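Local structure of C2 domain protein (Scophthalmus maximus, 3W57) at the calcium ion site. The protein binds calcium ions through its C2 domain and may have wide pore channel activity. Coordinates in Å, arbitrary orientation; residue numbers count along the deposited sequence, not the author numbering.

The calcium ion site. Residues 37-43, 63, 90-92, 97. With CA (calcium ion), chain B; CA (calcium ion), chain C; CA (calcium ion), chain D.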
# COMPACT_ATOMS: atom_id res chain seq x y z
N ASP A 37 -10.73 14.78 3.16
CA ASP A 37 -10.87 14.99 1.73
C ASP A 37 -11.32 16.44 1.52
O ASP A 37 -11.59 17.17 2.49
CB ASP A 37 -11.94 14.01 1.20
CG ASP A 37 -11.81 13.71 -0.27
OD1 ASP A 37 -10.98 14.35 -0.94
OD2 ASP A 37 -12.54 12.83 -0.75
N LEU A 38 -11.39 16.87 0.27
CA LEU A 38 -11.95 18.17 -0.05
C LEU A 38 -13.38 18.26 0.48
O LEU A 38 -13.82 19.29 0.99
CB LEU A 38 -11.93 18.37 -1.56
CG LEU A 38 -12.66 19.57 -2.17
CD1 LEU A 38 -12.30 20.87 -1.47
CD2 LEU A 38 -12.35 19.65 -3.66
N MET A 39 -14.12 17.17 0.35
CA MET A 39 -15.46 17.09 0.90
C MET A 39 -15.63 15.82 1.70
O MET A 39 -15.98 14.77 1.14
CB MET A 39 -16.49 17.12 -0.22
CG MET A 39 -16.46 18.41 -0.99
SD MET A 39 -17.70 18.42 -2.28
CE MET A 39 -17.01 17.22 -3.41
N GLY A 40 -15.38 15.91 3.00
CA GLY A 40 -15.71 14.82 3.89
C GLY A 40 -14.58 13.82 4.07
O GLY A 40 -13.42 14.15 3.91
N ILE A 41 -14.95 12.58 4.37
CA ILE A 41 -13.98 11.58 4.78
C ILE A 41 -13.34 10.92 3.58
O ILE A 41 -14.01 10.59 2.61
CB ILE A 41 -14.62 10.55 5.73
CG1 ILE A 41 -15.27 11.29 6.90
CG2 ILE A 41 -13.60 9.52 6.21
CD1 ILE A 41 -16.05 10.41 7.85
N THR A 42 -12.03 10.74 3.64
CA THR A 42 -11.24 10.17 2.54
C THR A 42 -11.65 8.74 2.15
O THR A 42 -12.16 7.96 2.96
CB THR A 42 -9.75 10.24 2.91
OG1 THR A 42 -9.36 11.62 2.94
CG2 THR A 42 -8.87 9.52 1.91
N ASP A 43 -11.42 8.42 0.88
CA ASP A 43 -11.84 7.17 0.25
C ASP A 43 -10.60 6.45 -0.27
O ASP A 43 -10.31 6.44 -1.46
CB ASP A 43 -12.80 7.51 -0.88
CG ASP A 43 -13.82 8.53 -0.43
OD1 ASP A 43 -14.68 8.15 0.39
OD2 ASP A 43 -13.73 9.72 -0.83
N ASN A 63 -15.16 6.49 2.65
CA ASN A 63 -15.50 7.28 3.82
C ASN A 63 -14.96 6.68 5.11
O ASN A 63 -15.70 6.48 6.08
CB ASN A 63 -17.00 7.43 3.90
CG ASN A 63 -17.55 8.13 2.70
OD1 ASN A 63 -17.02 9.16 2.30
ND2 ASN A 63 -18.59 7.56 2.08
N ASP A 90 -6.49 8.66 -2.66
CA ASP A 90 -7.91 8.92 -2.41
C ASP A 90 -8.66 8.85 -3.73
O ASP A 90 -8.31 9.56 -4.68
CB ASP A 90 -8.09 10.32 -1.83
CG ASP A 90 -9.55 10.75 -1.81
OD1 ASP A 90 -10.39 10.01 -1.25
OD2 ASP A 90 -9.88 11.79 -2.41
N GLU A 91 -9.70 8.01 -3.81
CA GLU A 91 -10.54 8.00 -5.00
C GLU A 91 -11.44 9.24 -5.04
O GLU A 91 -12.10 9.56 -4.05
CB GLU A 91 -11.41 6.74 -5.05
CG GLU A 91 -12.18 6.61 -6.35
CD GLU A 91 -13.26 5.54 -6.31
OE1 GLU A 91 -13.17 4.58 -7.11
OE2 GLU A 91 -14.21 5.67 -5.51
N ASP A 92 -11.45 9.91 -6.18
CA ASP A 92 -12.35 11.04 -6.42
C ASP A 92 -12.99 10.91 -7.80
O ASP A 92 -12.56 10.09 -8.63
CB ASP A 92 -11.59 12.34 -6.37
CG ASP A 92 -11.46 12.91 -4.98
OD1 ASP A 92 -12.38 12.75 -4.15
OD2 ASP A 92 -10.42 13.54 -4.75
N ASP A 97 -6.31 11.58 -5.86
CA ASP A 97 -5.19 12.28 -5.23
C ASP A 97 -4.24 11.30 -4.58
O ASP A 97 -4.66 10.46 -3.78
CB ASP A 97 -5.71 13.23 -4.15
CG ASP A 97 -6.48 14.39 -4.72
OD1 ASP A 97 -5.92 15.08 -5.61
OD2 ASP A 97 -7.64 14.58 -4.32
CA CA B . -12.39 11.13 -2.32
CA CA C . -9.37 14.25 -2.75
CA CA D . -15.61 10.37 0.86
O HOH W 1 -14.86 11.35 -3.03
O HOH W 2 -7.47 13.64 -1.28
O HOH W 3 -8.67 16.34 -1.54
O HOH W 4 -10.41 16.36 -3.86
O HOH W 5 -16.87 10.00 -1.22
O HOH W 6 -17.54 11.79 1.43
O HOH W 7 -15.02 12.64 0.18
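Three calcium ions form a bent row at the loop end of this C2 domain, the classic calcium-binding tip of the fold, with Asp90 and Asp97 at strand ends; each ion has seven ligands modelled. The central ion, CA (chain B), sits 4.4 Å from CA (chain C) and 4.6 Å from CA (chain D), and shared aspartates tie it to both. Asp90 and Asp43 do this in the same way on opposite sides: each clamps one ion with both carboxylate oxygens and lets OD2 reach on to a second. Asp90 chelates the central ion while its OD2 also binds CA (chain C) at 2.5 Å; Asp43 chelates CA (chain D), with OD2 extending to CA (chain B), also at 2.5 Å. Asp37 and Asp92 instead straddle CA (chain B) and CA (chain C), one oxygen to each metal. Asp37, its CG anti to the backbone N (chi1 -157°), gives OD2 to the central ion and OD1 to CA (chain C). The carbonyl of Glu91 and water 1 complete the modelled shell of CA (chain B), while Asp97 OD2 and waters 2, 3 and 4 cap CA (chain C). At the other end, Ile41 O, Asn63 OD1 (the side-chain amide oxygen) and waters 5, 6 and 7 join Asp43; water 7 also bridges to Asp37 OD2 and Met39 O. An alanine in place of Asp43 would take away both its ligands to CA (chain D) and the OD2 bridge to CA (chain B), and would probably weaken binding of CA (chain D) most. Backbone amides hold the two chelating carboxylates in position: Asp43 N hydrogen-bonds to Asp90 OD1 on its anti lone pair, with 158° at the hydrogen, so one bridging residue steadies the other. Leu38 N meets Asp37 OD1 from above the carboxylate plane. Asp43 is steadied likewise: Asn63 N hydrogen-bonds to Asp43 OD1 at 2.8 Å, on the anti lone pair.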